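Long-range contacts in nucleotidyl transferase AbiEii/AbiGii toxin family protein (Mycobacterium tuberculosis, PDB 6Y56), which probably acts as a toxin of a toxin-antitoxin system, a nucleotidyltransferase that inhibits growth by modifying and so inactivating the acceptor stems of tRNA: residues V26-L31 / V91-F96; T218-R222 / W273-D277. The contacts are given in a common frame with arbitrary orientation. Numbering follows the deposited sequence.

Contact 1 of 2, residues V26-L31 / V91-F96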
loop_
_atom_site.group_PDB
_atom_site.type_symbol
_atom_site.label_atom_id
_atom_site.label_comp_id
_atom_site.label_asym_id
_atom_site.label_seq_id
_atom_site.Cartn_x
_atom_site.Cartn_y
_atom_site.Cartn_z
ATOM N N VAL A 26 11.583 5.188 -9.552
ATOM C CA VAL A 26 11.454 5.645 -10.930
ATOM C C VAL A 26 10.915 4.526 -11.813
ATOM O O VAL A 26 10.035 4.752 -12.659
ATOM C CB VAL A 26 12.813 6.165 -11.441
ATOM C CG1 VAL A 26 12.756 6.450 -12.927
ATOM C CG2 VAL A 26 13.229 7.404 -10.682
ATOM N N ALA A 27 11.441 3.305 -11.645
ATOM C CA ALA A 27 10.980 2.172 -12.447
ATOM C C ALA A 27 9.492 1.923 -12.242
ATOM O O ALA A 27 8.766 1.654 -13.207
ATOM C CB ALA A 27 11.794 0.925 -12.099
ATOM N N GLN A 28 9.018 2.025 -10.995
ATOM C CA GLN A 28 7.590 1.869 -10.731
ATOM C C GLN A 28 6.754 2.877 -11.509
ATOM O O GLN A 28 5.670 2.541 -12.005
ATOM C CB GLN A 28 7.306 2.057 -9.245
ATOM C CG GLN A 28 7.846 0.989 -8.346
ATOM C CD GLN A 28 7.753 1.394 -6.902
ATOM O OE1 GLN A 28 7.782 2.586 -6.583
ATOM N NE2 GLN A 28 7.647 0.415 -6.018
ATOM N N ASP A 29 7.208 4.136 -11.590
ATOM C CA ASP A 29 6.454 5.129 -12.358
ATOM C C ASP A 29 6.340 4.709 -13.812
ATOM O O ASP A 29 5.298 4.906 -14.452
ATOM C CB ASP A 29 7.132 6.499 -12.315
ATOM C CG ASP A 29 7.173 7.096 -10.933
ATOM O OD1 ASP A 29 6.414 6.646 -10.042
ATOM O OD2 ASP A 29 7.969 8.027 -10.744
ATOM N N HIS A 30 7.417 4.143 -14.350
ATOM C CA HIS A 30 7.421 3.680 -15.731
ATOM C C HIS A 30 6.476 2.499 -15.911
ATOM O O HIS A 30 5.758 2.426 -16.915
ATOM C CB HIS A 30 8.851 3.325 -16.157
ATOM C CG HIS A 30 9.708 4.520 -16.447
ATOM N ND1 HIS A 30 10.069 5.433 -15.479
ATOM C CD2 HIS A 30 10.268 4.957 -17.601
ATOM C CE1 HIS A 30 10.810 6.384 -16.025
ATOM N NE2 HIS A 30 10.942 6.119 -17.313
ATOM N N LEU A 31 6.455 1.572 -14.947
ATOM C CA LEU A 31 5.557 0.423 -15.027
ATOM C C LEU A 31 4.104 0.867 -14.945
ATOM O O LEU A 31 3.253 0.387 -15.705
ATOM C CB LEU A 31 5.885 -0.564 -13.904
ATOM C CG LEU A 31 5.109 -1.888 -13.800
ATOM C CD1 LEU A 31 5.881 -2.894 -12.986
ATOM C CD2 LEU A 31 3.735 -1.713 -13.140
ATOM N N VAL A 91 9.908 -0.206 -20.934
ATOM C CA VAL A 91 9.395 1.155 -20.994
ATOM C C VAL A 91 10.635 2.024 -21.026
ATOM O O VAL A 91 11.306 2.189 -20.005
ATOM C CB VAL A 91 8.505 1.512 -19.798
ATOM C CG1 VAL A 91 7.985 2.932 -19.948
ATOM C CG2 VAL A 91 7.350 0.525 -19.660
ATOM N N GLY A 92 10.974 2.525 -22.211
ATOM C CA GLY A 92 12.221 3.251 -22.354
ATOM C C GLY A 92 13.386 2.376 -21.941
ATOM O O GLY A 92 13.535 1.238 -22.401
ATOM N N GLY A 93 14.207 2.894 -21.035
ATOM C CA GLY A 93 15.394 2.193 -20.589
ATOM C C GLY A 93 15.147 1.029 -19.645
ATOM O O GLY A 93 16.072 0.249 -19.408
ATOM N N PHE A 94 13.942 0.897 -19.092
ATOM C CA PHE A 94 13.685 -0.133 -18.091
ATOM C C PHE A 94 13.109 -1.390 -18.724
ATOM O O PHE A 94 12.231 -1.317 -19.589
ATOM C CB PHE A 94 12.679 0.347 -17.044
ATOM C CG PHE A 94 13.199 1.430 -16.146
ATOM C CD1 PHE A 94 13.981 1.130 -15.035
ATOM C CD2 PHE A 94 12.919 2.755 -16.437
ATOM C CE1 PHE A 94 14.459 2.144 -14.210
ATOM C CE2 PHE A 94 13.389 3.772 -15.618
ATOM C CZ PHE A 94 14.157 3.469 -14.505
ATOM N N GLU A 95 13.564 -2.541 -18.241
ATOM C CA GLU A 95 12.957 -3.830 -18.533
ATOM C C GLU A 95 12.464 -4.422 -17.226
ATOM O O GLU A 95 13.123 -4.286 -16.190
ATOM C CB GLU A 95 13.968 -4.796 -19.169
ATOM C CG GLU A 95 13.333 -6.083 -19.692
ATOM C CD GLU A 95 14.363 -7.092 -20.171
ATOM O OE1 GLU A 95 15.472 -6.673 -20.563
ATOM O OE2 GLU A 95 14.060 -8.304 -20.153
ATOM N N PHE A 96 11.307 -5.075 -17.281
ATOM C CA PHE A 96 10.647 -5.609 -16.101
ATOM C C PHE A 96 10.482 -7.113 -16.218
ATOM O O PHE A 96 10.335 -7.659 -17.311
ATOM C CB PHE A 96 9.268 -4.984 -15.934
ATOM C CG PHE A 96 9.316 -3.491 -15.781
ATOM C CD1 PHE A 96 9.467 -2.916 -14.525
ATOM C CD2 PHE A 96 9.267 -2.659 -16.886
ATOM C CE1 PHE A 96 9.526 -1.543 -14.374
ATOM C CE2 PHE A 96 9.326 -1.275 -16.726
ATOM C CZ PHE A 96 9.464 -0.727 -15.475
#
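This is a buried, largely apolar helix-on-sheet contact: helix 19-38 lies across one face of the mixed sheet, and residues 26-31 meet the start of strand 94-100 at 74°, short axes 9.4 Å apart. No hydrogen bond joins the segments; two phenylalanines supply most of the surface on the strand side. Ala27 CA lies over the face of the Phe94 ring, a CH-pi contact 4.0 Å from its centroid, while Val26 CG1 reaches Phe94 CZ at 3.7 Å. Phe96, two residues on and so on the same strand face, takes Leu31 CB over its ring at 4.2 Å from the centroid and brings CZ within 3.4 Å of Ala27 O. Val91 and Phe94 end a type II' turn, the hairpin connection between strands 90-91 and 94-100 in what by family is a nucleotidyltransferase-type fold; Gly92 takes the positive phi. His30 packs against Val91, its CD2 3.8 Å from Val91 CG1. Its ND1 donates to Val26 O (2.9 Å), one turn back, which helps hold the imidazole; the edge of Phe94 points at its face, centroids 4.7 Å apart and planes at 57°. Phe153 also meets His30 edge-to-face, and Val112 of strand 107-114 touches both Ala27 and Phe96.

Contact 2 of 2, residues T218-R222 / W273-D277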
loop_
_atom_site.group_PDB
_atom_site.type_symbol
_atom_site.label_atom_id
_atom_site.label_comp_id
_atom_site.label_asym_id
_atom_site.label_seq_id
_atom_site.Cartn_x
_atom_site.Cartn_y
_atom_site.Cartn_z
ATOM N N THR A 218 -5.714 -13.643 14.705
ATOM C CA THR A 218 -6.447 -14.402 15.708
ATOM C C THR A 218 -7.783 -13.725 15.982
ATOM O O THR A 218 -8.003 -12.563 15.630
ATOM C CB THR A 218 -5.645 -14.525 17.014
ATOM O OG1 THR A 218 -5.360 -13.218 17.537
ATOM C CG2 THR A 218 -4.331 -15.264 16.787
ATOM N N ARG A 219 -8.676 -14.455 16.632
ATOM C CA ARG A 219 -9.914 -13.860 17.100
ATOM C C ARG A 219 -9.929 -13.880 18.624
ATOM O O ARG A 219 -9.299 -14.748 19.239
ATOM C CB ARG A 219 -11.131 -14.621 16.551
ATOM C CG ARG A 219 -11.119 -16.110 16.846
ATOM C CD ARG A 219 -12.463 -16.758 16.556
ATOM N NE ARG A 219 -12.893 -16.570 15.177
ATOM C CZ ARG A 219 -12.463 -17.299 14.154
ATOM N NH1 ARG A 219 -11.578 -18.270 14.342
ATOM N NH2 ARG A 219 -12.924 -17.062 12.933
ATOM N N PRO A 220 -10.614 -12.929 19.272
ATOM C CA PRO A 220 -11.363 -11.815 18.687
ATOM C C PRO A 220 -10.462 -10.633 18.407
ATOM O O PRO A 220 -9.300 -10.627 18.802
ATOM C CB PRO A 220 -12.331 -11.451 19.810
ATOM C CG PRO A 220 -11.523 -11.698 21.037
ATOM C CD PRO A 220 -10.745 -12.956 20.742
ATOM N N LEU A 221 -10.993 -9.645 17.696
ATOM C CA LEU A 221 -10.324 -8.361 17.566
ATOM C C LEU A 221 -10.449 -7.608 18.880
ATOM O O LEU A 221 -11.552 -7.457 19.410
ATOM C CB LEU A 221 -10.998 -7.552 16.452
ATOM C CG LEU A 221 -10.593 -6.083 16.350
ATOM C CD1 LEU A 221 -9.101 -5.990 16.081
ATOM C CD2 LEU A 221 -11.404 -5.340 15.283
ATOM N N ARG A 222 -9.323 -7.163 19.416
ATOM C CA ARG A 222 -9.299 -6.327 20.605
ATOM C C ARG A 222 -8.609 -5.019 20.261
ATOM O O ARG A 222 -7.626 -4.995 19.518
ATOM C CB ARG A 222 -8.538 -7.008 21.741
ATOM C CG ARG A 222 -9.090 -8.363 22.116
ATOM C CD ARG A 222 -8.357 -8.938 23.312
ATOM N NE ARG A 222 -9.087 -10.058 23.885
ATOM C CZ ARG A 222 -8.769 -11.331 23.684
ATOM N NH1 ARG A 222 -7.725 -11.640 22.923
ATOM N NH2 ARG A 222 -9.489 -12.292 24.241
ATOM N N TRP A 273 -19.206 -7.507 15.986
ATOM C CA TRP A 273 -18.482 -8.032 14.836
ATOM C C TRP A 273 -17.040 -8.354 15.180
ATOM O O TRP A 273 -16.443 -9.235 14.549
ATOM C CB TRP A 273 -18.565 -7.048 13.675
ATOM C CG TRP A 273 -19.972 -6.827 13.242
ATOM C CD1 TRP A 273 -21.004 -7.708 13.345
ATOM C CD2 TRP A 273 -20.506 -5.643 12.653
ATOM N NE1 TRP A 273 -22.163 -7.142 12.855
ATOM C CE2 TRP A 273 -21.881 -5.866 12.434
ATOM C CE3 TRP A 273 -19.958 -4.401 12.308
ATOM C CZ2 TRP A 273 -22.710 -4.900 11.861
ATOM C CZ3 TRP A 273 -20.782 -3.442 11.744
ATOM C CH2 TRP A 273 -22.144 -3.702 11.525
ATOM N N ALA A 274 -16.479 -7.667 16.180
ATOM C CA ALA A 274 -15.107 -7.900 16.619
ATOM C C ALA A 274 -14.868 -9.342 17.051
ATOM O O ALA A 274 -13.711 -9.763 17.147
ATOM C CB ALA A 274 -14.743 -6.926 17.747
ATOM N N ALA A 275 -15.926 -10.104 17.319
ATOM C CA ALA A 275 -15.764 -11.520 17.614
ATOM C C ALA A 275 -15.200 -12.314 16.437
ATOM O O ALA A 275 -14.690 -13.420 16.637
ATOM C CB ALA A 275 -17.112 -12.098 18.051
ATOM N N CYS A 276 -15.276 -11.784 15.217
ATOM C CA CYS A 276 -14.822 -12.503 14.024
ATOM C C CYS A 276 -15.493 -13.874 13.922
ATOM O O CYS A 276 -14.843 -14.917 13.787
ATOM C CB CYS A 276 -13.295 -12.591 13.942
ATOM S SG CYS A 276 -12.484 -10.982 13.930
ATOM N N ASP A 277 -16.820 -13.852 13.979
ATOM C CA ASP A 277 -17.657 -15.042 13.981
ATOM C C ASP A 277 -18.388 -15.126 12.648
ATOM O O ASP A 277 -19.012 -14.150 12.215
ATOM C CB ASP A 277 -18.669 -14.958 15.127
ATOM C CG ASP A 277 -19.359 -16.281 15.412
ATOM O OD1 ASP A 277 -19.654 -17.039 14.463
ATOM O OD2 ASP A 277 -19.612 -16.556 16.605
#
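Arg219 and Leu221 tie loop residues 218-222 to residues 273-277 with three hydrogen bonds. The guanidinium of Arg219 grips one carbonyl with two donors, NE at 2.9 Å and NH2 at 3.0 Å from Cys276 O, which lies near the plane of the group. Two residues on, Leu221 N donates to Ala274 O at 2.8 Å. Both acceptors are main-chain carbonyls past the end of helix 268-273, where Trp273 to Cys276 form a type I turn and Cys276 leaves helical geometry with positive phi. Between the polar links, Pro220, preceded by a cis peptide, places CB 3.4 Å from Ala274 O. Leu221 CB packs on Ala274 CB at 4.0 Å, and Arg219 CB meets Cys276 CB at the same distance. This loop-to-helix-end contact joins the connection between helices 196-212 and 224-227 to that between helices 268-273 and 281-292. Helix 196-212 backs both: Val211 touches Arg219 and Cys276, Trp203 touches Leu221. Trp273, out of reach of 218-222, packs on Val284 and Ala287 of helix 281-292.

Contacts 1 and 2 belong to different parts of the molecule, and its centre falls between them: their own centres are 42 Å apart and their nearest atoms about 28 Å, so neither touches the other. All of contact 1 precedes all of contact 2 in sequence. Contact 1 joins an N-terminal helix to the mixed sheet, whereas contact 2 links two loops in the helical C-terminal part. In nucleotidyltransferases of this clan the active site is typically built on such a sheet, here probably around strands 47-49 and 68-72 and the start of helix 50-59. Contact 1 shares that sheet but sits toward its other end, at strand 90-91; contact 2 lies off the sheet altogether.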